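Long-range contacts in sensor histidine kinase (Pseudomonas syringae pv. tomato, PDB 3CIT), which probably acts as the phosphorelay sensor kinase of a two-component regulatory system, the chain here being its GAF domain, which lies outside the catalytic kinase core: residues 96-102 / 114-120; 47-51 / 71-75. One frame throughout, in Å; residues are numbered along the deposited sequence.

Contact 1. Residues 96-102 / 114-120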
ATOM      1  N   LEU A  96     -20.564  13.697  10.719  1.00 19.81           N
ATOM      2  CA  LEU A  96     -19.913  12.914   9.656  1.00 19.71           C
ATOM      3  C   LEU A  96     -19.299  11.675  10.266  1.00 20.68           C
ATOM      4  O   LEU A  96     -18.084  11.596  10.548  1.00 20.30           O
ATOM      5  CB  LEU A  96     -18.843  13.740   8.911  1.00 19.51           C
ATOM      6  CG  LEU A  96     -19.372  14.945   8.123  1.00 19.41           C
ATOM      7  CD1 LEU A  96     -18.252  15.848   7.604  1.00 22.47           C
ATOM      8  CD2 LEU A  96     -20.283  14.497   6.947  1.00 18.84           C
ATOM      9  N   PRO A  97     -20.156  10.704  10.570  1.00 21.58           N
ATOM     10  CA  PRO A  97     -19.689   9.531  11.306  1.00 21.38           C
ATOM     11  C   PRO A  97     -18.728   8.556  10.604  1.00 20.98           C
ATOM     12  O   PRO A  97     -18.253   7.640  11.248  1.00 20.36           O
ATOM     13  CB  PRO A  97     -20.978   8.813  11.708  1.00 21.40           C
ATOM     14  CG  PRO A  97     -22.040   9.359  10.865  1.00 22.00           C
ATOM     15  CD  PRO A  97     -21.618  10.713  10.374  1.00 22.08           C
ATOM     16  N   CYS A  98     -18.504   8.733   9.314  1.00 19.62           N
ATOM     17  CA  CYS A  98     -17.597   7.890   8.533  1.00 20.81           C
ATOM     18  C   CYS A  98     -16.732   8.838   7.707  1.00 20.66           C
ATOM     19  O   CYS A  98     -17.260   9.719   7.017  1.00 21.59           O
ATOM     20  CB  CYS A  98     -18.425   6.942   7.606  1.00 21.27           C
ATOM     21  SG  CYS A  98     -19.185   5.704   8.569  1.00 26.99           S
ATOM     22  N   VAL A  99     -15.421   8.607   7.735  1.00 19.65           N
ATOM     23  CA  VAL A  99     -14.447   9.389   6.991  1.00 20.03           C
ATOM     24  C   VAL A  99     -13.376   8.470   6.404  1.00 19.09           C
ATOM     25  O   VAL A  99     -12.889   7.567   7.076  1.00 18.19           O
ATOM     26  CB  VAL A  99     -13.790  10.436   7.898  1.00 20.02           C
ATOM     27  CG1 VAL A  99     -12.659  11.222   7.141  1.00 22.62           C
ATOM     28  CG2 VAL A  99     -14.865  11.382   8.443  1.00 21.39           C
ATOM     29  N   LEU A 100     -13.018   8.739   5.158  1.00 19.47           N
ATOM     30  CA  LEU A 100     -11.925   8.056   4.452  1.00 20.26           C
ATOM     31  C   LEU A 100     -10.868   9.101   4.084  1.00 20.11           C
ATOM     32  O   LEU A 100     -11.178  10.124   3.439  1.00 20.78           O
ATOM     33  CB  LEU A 100     -12.477   7.351   3.213  1.00 20.73           C
ATOM     34  CG  LEU A 100     -11.500   6.621   2.299  1.00 19.98           C
ATOM     35  CD1 LEU A 100     -10.748   5.448   3.011  1.00 18.77           C
ATOM     36  CD2 LEU A 100     -12.140   6.167   0.934  1.00 20.82           C
ATOM     37  N   LEU A 101      -9.630   8.855   4.506  1.00 21.20           N
ATOM     38  CA  LEU A 101      -8.495   9.721   4.195  1.00 21.37           C
ATOM     39  C   LEU A 101      -7.639   9.054   3.128  1.00 22.52           C
ATOM     40  O   LEU A 101      -7.314   7.868   3.267  1.00 21.97           O
ATOM     41  CB  LEU A 101      -7.669   9.933   5.467  1.00 21.09           C
ATOM     42  CG  LEU A 101      -8.409  10.527   6.679  1.00 22.78           C
ATOM     43  CD1 LEU A 101      -7.403  10.736   7.806  1.00 24.26           C
ATOM     44  CD2 LEU A 101      -9.061  11.811   6.308  1.00 22.41           C
ATOM     45  N   LEU A 102      -7.283   9.809   2.085  1.00 21.58           N
ATOM     46  CA  LEU A 102      -6.409   9.358   1.001  1.00 21.72           C
ATOM     47  C   LEU A 102      -5.286  10.403   0.830  1.00 21.97           C
ATOM     48  O   LEU A 102      -5.510  11.482   0.299  1.00 21.42           O
ATOM     49  CB  LEU A 102      -7.189   9.191  -0.306  1.00 21.89           C
ATOM     50  CG  LEU A 102      -8.503   8.395  -0.156  1.00 23.41           C
ATOM     51  CD1 LEU A 102      -9.516   8.655  -1.237  1.00 25.73           C
ATOM     52  CD2 LEU A 102      -8.138   6.884  -0.020  1.00 25.36           C
ATOM     53  N   THR A 114      -4.360  15.695   1.728  1.00 20.60           N
ATOM     54  CA  THR A 114      -5.237  14.553   1.923  1.00 22.23           C
ATOM     55  C   THR A 114      -6.547  14.817   1.248  1.00 21.55           C
ATOM     56  O   THR A 114      -7.130  15.892   1.431  1.00 20.30           O
ATOM     57  CB  THR A 114      -5.631  14.284   3.401  1.00 23.84           C
ATOM     58  OG1 THR A 114      -4.550  14.635   4.252  1.00 28.98           O
ATOM     59  CG2 THR A 114      -5.972  12.839   3.520  1.00 23.34           C
ATOM     60  N   LEU A 115      -7.006  13.842   0.473  1.00 21.53           N
ATOM     61  CA  LEU A 115      -8.374  13.823   0.007  1.00 21.99           C
ATOM     62  C   LEU A 115      -9.208  13.209   1.133  1.00 23.32           C
ATOM     63  O   LEU A 115      -8.882  12.112   1.625  1.00 24.56           O
ATOM     64  CB  LEU A 115      -8.434  13.028  -1.314  1.00 23.35           C
ATOM     65  CG  LEU A 115      -9.718  12.953  -2.116  1.00 24.28           C
ATOM     66  CD1 LEU A 115     -10.145  14.360  -2.518  1.00 22.97           C
ATOM     67  CD2 LEU A 115      -9.525  12.006  -3.376  1.00 23.00           C
ATOM     68  N   VAL A 116     -10.243  13.919   1.575  1.00 21.98           N
ATOM     69  CA  VAL A 116     -11.030  13.531   2.721  1.00 21.67           C
ATOM     70  C   VAL A 116     -12.444  13.310   2.203  1.00 22.45           C
ATOM     71  O   VAL A 116     -13.090  14.252   1.732  1.00 22.61           O
ATOM     72  CB  VAL A 116     -11.036  14.607   3.839  1.00 21.99           C
ATOM     73  CG1 VAL A 116     -11.898  14.135   5.106  1.00 21.68           C
ATOM     74  CG2 VAL A 116      -9.603  14.987   4.317  1.00 21.16           C
ATOM     75  N   LEU A 117     -12.910  12.068   2.229  1.00 21.73           N
ATOM     76  CA  LEU A 117     -14.292  11.767   1.892  1.00 21.39           C
ATOM     77  C   LEU A 117     -15.010  11.475   3.194  1.00 21.76           C
ATOM     78  O   LEU A 117     -14.430  10.902   4.129  1.00 22.11           O
ATOM     79  CB  LEU A 117     -14.376  10.544   0.966  1.00 21.66           C
ATOM     80  CG  LEU A 117     -13.416  10.523  -0.236  1.00 24.68           C
ATOM     81  CD1 LEU A 117     -13.733   9.278  -1.156  1.00 23.15           C
ATOM     82  CD2 LEU A 117     -13.448  11.812  -0.985  1.00 24.22           C
ATOM     83  N   ALA A 118     -16.283  11.855   3.277  1.00 20.42           N
ATOM     84  CA  ALA A 118     -17.013  11.714   4.523  1.00 19.66           C
ATOM     85  C   ALA A 118     -18.471  11.489   4.235  1.00 20.54           C
ATOM     86  O   ALA A 118     -18.954  11.910   3.195  1.00 22.48           O
ATOM     87  CB  ALA A 118     -16.840  12.967   5.398  1.00 18.92           C
ATOM     88  N   ASN A 119     -19.182  10.839   5.144  1.00 20.20           N
ATOM     89  CA  ASN A 119     -20.595  10.582   4.935  1.00 20.04           C
ATOM     90  C   ASN A 119     -21.410  11.009   6.155  1.00 20.56           C
ATOM     91  O   ASN A 119     -20.962  10.870   7.296  1.00 19.79           O
ATOM     92  CB  ASN A 119     -20.819   9.106   4.602  1.00 20.41           C
ATOM     93  CG  ASN A 119     -22.112   8.868   3.852  1.00 21.36           C
ATOM     94  OD1 ASN A 119     -22.341   9.480   2.786  1.00 20.01           O
ATOM     95  ND2 ASN A 119     -23.019   8.028   4.434  1.00 20.67           N
ATOM     96  N   SER A 120     -22.622  11.517   5.901  1.00 20.49           N
ATOM     97  CA  SER A 120     -23.497  12.001   6.955  1.00 20.59           C
ATOM     98  C   SER A 120     -24.115  10.907   7.803  1.00 20.99           C
ATOM     99  O   SER A 120     -24.603  11.196   8.886  1.00 21.40           O
ATOM    100  CB  SER A 120     -24.618  12.844   6.346  1.00 21.30           C
ATOM    101  OG  SER A 120     -25.384  12.060   5.444  1.00 20.57           O
TER
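The beta hairpin of strands 98-105 and 111-119, at the middle of the antiparallel sheet of this GAF domain, shows how one backbone ladder can serve two hydrophobic layers. Leu100 and Leu117 form a hydrogen-bonded pair: Leu100 N gives its hydrogen to Leu117 O at 2.8 Å, and Leu117 N returns one to Leu100 O at 2.9 Å. Leu102 and Leu115 repeat this pair of hydrogen bonds, and Asn119 N reaches Cys98 O. At the non-hydrogen-bonded pairs between them, CA-H groups approach the carbonyls, as Val99 CA does Leu117 O.

Side chains alternate in face. Leu100, Leu102, Leu115 and Leu117 share one; Leu102 CD1 meets Leu115 CD2 at 4.0 Å, while Leu100 and Leu117 run side by side in the same direction, Leu100 CD2 4.1 Å from Leu117 CD1. Leu115 and Leu117 continue onto helix 29-43, Leu102 and Leu117 onto helix 128-156, and Leu100 lies on Trp88. On the other face Val99 and Val116 both hold CG1 anti to the backbone N (176° and -179°), which brings these methyls to 3.6 Å from each other. Leu101 CD2 rests against both methyls of Val116, and Val99 CG2 against Ala118 CB. Before the strand begins, Leu96 bends back across this face, its CD1 3.9 Å from Ala118 CB.

At the end of the ladder the Asn119 amide turns to other partners, Val121 O, Asp47 N and a glycerol. Paired backbone polar groups and apolar branches on both faces thus let most of this part of the hairpin lie buried, with helices over one face and Leu75 and Leu96 against part of the other.

Contact 2. Residues 47-51 / 71-75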
ATOM      1  N   ASP A  47     -21.373  11.512   0.775  1.00 22.50           N
ATOM      2  CA  ASP A  47     -22.052  12.771   0.470  1.00 22.06           C
ATOM      3  C   ASP A  47     -21.307  14.050   0.799  1.00 22.04           C
ATOM      4  O   ASP A  47     -21.815  15.122   0.495  1.00 20.33           O
ATOM      5  CB  ASP A  47     -23.503  12.804   1.010  1.00 22.80           C
ATOM      6  CG  ASP A  47     -23.615  12.691   2.516  1.00 22.97           C
ATOM      7  OD1 ASP A  47     -22.599  12.603   3.260  1.00 20.40           O
ATOM      8  OD2 ASP A  47     -24.779  12.725   2.998  1.00 24.86           O
ATOM      9  N   HIS A  48     -20.104  13.941   1.378  1.00 20.16           N
ATOM     10  CA  HIS A  48     -19.265  15.106   1.691  1.00 21.36           C
ATOM     11  C   HIS A  48     -17.815  14.806   1.366  1.00 21.31           C
ATOM     12  O   HIS A  48     -17.394  13.647   1.358  1.00 20.83           O
ATOM     13  CB  HIS A  48     -19.341  15.470   3.183  1.00 20.94           C
ATOM     14  CG  HIS A  48     -20.648  16.053   3.611  1.00 21.35           C
ATOM     15  ND1 HIS A  48     -21.767  15.285   3.837  1.00 22.83           N
ATOM     16  CD2 HIS A  48     -21.010  17.332   3.878  1.00 21.22           C
ATOM     17  CE1 HIS A  48     -22.774  16.072   4.188  1.00 23.67           C
ATOM     18  NE2 HIS A  48     -22.346  17.322   4.199  1.00 22.39           N
ATOM     19  N   GLY A  49     -17.044  15.860   1.141  1.00 22.15           N
ATOM     20  CA  GLY A  49     -15.626  15.697   0.976  1.00 20.87           C
ATOM     21  C   GLY A  49     -14.911  17.008   0.953  1.00 21.39           C
ATOM     22  O   GLY A  49     -15.503  18.079   0.732  1.00 20.70           O
ATOM     23  N   LEU A  50     -13.630  16.946   1.236  1.00 20.97           N
ATOM     24  CA  LEU A  50     -12.789  18.088   1.006  1.00 21.89           C
ATOM     25  C   LEU A  50     -11.385  17.641   0.601  1.00 20.98           C
ATOM     26  O   LEU A  50     -11.019  16.465   0.714  1.00 20.25           O
ATOM     27  CB  LEU A  50     -12.823  19.021   2.229  1.00 24.05           C
ATOM     28  CG  LEU A  50     -12.452  18.498   3.592  1.00 23.99           C
ATOM     29  CD1 LEU A  50     -10.972  18.287   3.660  1.00 28.80           C
ATOM     30  CD2 LEU A  50     -12.912  19.466   4.706  1.00 24.06           C
ATOM     31  N   LEU A  51     -10.626  18.601   0.104  1.00 21.17           N
ATOM     32  CA  LEU A  51      -9.218  18.427  -0.173  1.00 21.54           C
ATOM     33  C   LEU A  51      -8.417  19.395   0.702  1.00 21.65           C
ATOM     34  O   LEU A  51      -8.713  20.595   0.769  1.00 21.75           O
ATOM     35  CB  LEU A  51      -8.949  18.684  -1.650  1.00 20.56           C
ATOM     36  CG  LEU A  51      -7.517  18.481  -2.106  1.00 22.52           C
ATOM     37  CD1 LEU A  51      -7.056  16.969  -1.935  1.00 22.79           C
ATOM     38  CD2 LEU A  51      -7.393  18.929  -3.560  1.00 22.37           C
ATOM     39  N   ARG A  71     -21.335  20.937   7.693  1.00 21.00           N
ATOM     40  CA  ARG A  71     -20.868  19.656   8.217  1.00 21.89           C
ATOM     41  C   ARG A  71     -19.378  19.500   7.967  1.00 20.30           C
ATOM     42  O   ARG A  71     -18.639  18.997   8.842  1.00 19.59           O
ATOM     43  CB  ARG A  71     -21.678  18.454   7.665  1.00 23.00           C
ATOM     44  CG  ARG A  71     -23.141  18.461   8.144  1.00 24.19           C
ATOM     45  CD  ARG A  71     -23.845  17.087   8.001  1.00 24.50           C
ATOM     46  NE  ARG A  71     -25.162  17.190   8.676  1.00 26.25           N
ATOM     47  CZ  ARG A  71     -25.731  16.238   9.419  1.00 25.92           C
ATOM     48  NH1 ARG A  71     -25.133  15.081   9.613  1.00 22.97           N
ATOM     49  NH2 ARG A  71     -26.927  16.467   9.974  1.00 25.66           N
ATOM     50  N   LEU A  72     -18.903  19.974   6.818  1.00 20.05           N
ATOM     51  CA  LEU A  72     -17.459  19.886   6.526  1.00 21.16           C
ATOM     52  C   LEU A  72     -16.622  20.596   7.611  1.00 20.42           C
ATOM     53  O   LEU A  72     -15.545  20.096   7.952  1.00 21.07           O
ATOM     54  CB  LEU A  72     -17.140  20.481   5.150  1.00 22.03           C
ATOM     55  CG  LEU A  72     -17.575  19.612   3.956  1.00 23.22           C
ATOM     56  CD1 LEU A  72     -17.347  20.394   2.670  1.00 25.14           C
ATOM     57  CD2 LEU A  72     -16.858  18.283   3.991  1.00 24.05           C
ATOM     58  N   SER A  73     -17.147  21.689   8.177  1.00 20.95           N
ATOM     59  CA  SER A  73     -16.413  22.489   9.188  1.00 21.13           C
ATOM     60  C   SER A  73     -16.089  21.689  10.445  1.00 21.24           C
ATOM     61  O   SER A  73     -15.183  22.054  11.211  1.00 20.63           O
ATOM     62  CB  SER A  73     -17.165  23.758   9.553  1.00 21.34           C
ATOM     63  OG  SER A  73     -18.265  23.501  10.375  1.00 20.78           O
ATOM     64  N   THR A  74     -16.857  20.632  10.687  1.00 21.54           N
ATOM     65  CA  THR A  74     -16.705  19.809  11.887  1.00 22.08           C
ATOM     66  C   THR A  74     -15.500  18.888  11.828  1.00 26.01           C
ATOM     67  O   THR A  74     -15.090  18.353  12.841  1.00 27.67           O
ATOM     68  CB  THR A  74     -17.962  18.949  12.161  1.00 22.05           C
ATOM     69  OG1 THR A  74     -18.127  17.948  11.144  1.00 18.69           O
ATOM     70  CG2 THR A  74     -19.214  19.869  12.284  1.00 18.80           C
ATOM     71  N   LEU A  75     -14.945  18.689  10.653  1.00 27.81           N
ATOM     72  CA  LEU A  75     -13.752  17.863  10.501  1.00 29.96           C
ATOM     73  C   LEU A  75     -12.487  18.611  10.921  1.00 32.36           C
ATOM     74  O   LEU A  75     -12.285  19.788  10.591  1.00 31.09           O
ATOM     75  CB  LEU A  75     -13.605  17.429   9.065  1.00 29.61           C
ATOM     76  CG  LEU A  75     -14.715  16.577   8.470  1.00 31.08           C
ATOM     77  CD1 LEU A  75     -14.412  16.381   7.001  1.00 32.33           C
ATOM     78  CD2 LEU A  75     -14.837  15.248   9.210  1.00 34.05           C
TER
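His48 lays its imidazole against the aliphatic part of Arg71, whose CB comes within 3.7 Å of His48 NE2 at an oblique angle to the ring, with CD a little farther off. Leu72 CG sits at the ring's edge, near its plane. The rotation of the ring is fixed at both nitrogens: ND1 gives its hydrogen to Asp47 OD1 at 2.9 Å, 10° out of the ring plane but from above the carboxylate plane, and NE2 is hydrogen-bonded to Ser68 OG. Arg71, extended from CG to NE, carries its guanidinium past the ring to His95 O and a glycerol.

This is the short helix 69-72, running on into a type I turn from Leu72 to Leu75, packing on strand 48-53 of the GAF sheet. The two branch methyls of Leu72 lie against Gly49 O, CD1 and CD2 each 3.5 Å from it, and CD2 also touches His48 CB at 3.8 Å. Leu50 and Leu75 pass in opposite directions, with Leu50 CD2 4.1 Å from Leu75 CD1 and 4.2 Å from Leu72 CD2. Arg71 O takes hydrogens from Thr74 N and, at 2.6 Å, from Thr74 OG1, which links Thr74 back to Arg71.

In the fold
Contacts 1 and 2 meet across one sheet, their centres about 7 Å apart, because strands 111-119 and 48-53 are neighbours in it. Leu50 N lies 2.8 Å from Val116 O in a probable hydrogen bond, so the hairpin's inner strand is also the partner of the strand under helix 69-72. Leu75 of contact 2 reaches Leu96, Val99 and Val116, making one apolar layer. Leu96 CD1 also packs 3.4 Å from Arg71 O. At the strand ends Ser120 OG and Asp47 OD2, 2.6 Å apart, join the two. Glycerol, probably from the crystallisation liquor, is hydrogen-bonded to Asn119 OD1 and Arg71 NE and only weakly to Asp47 OD2; such molecules often mark pockets, but no ligand site follows from it.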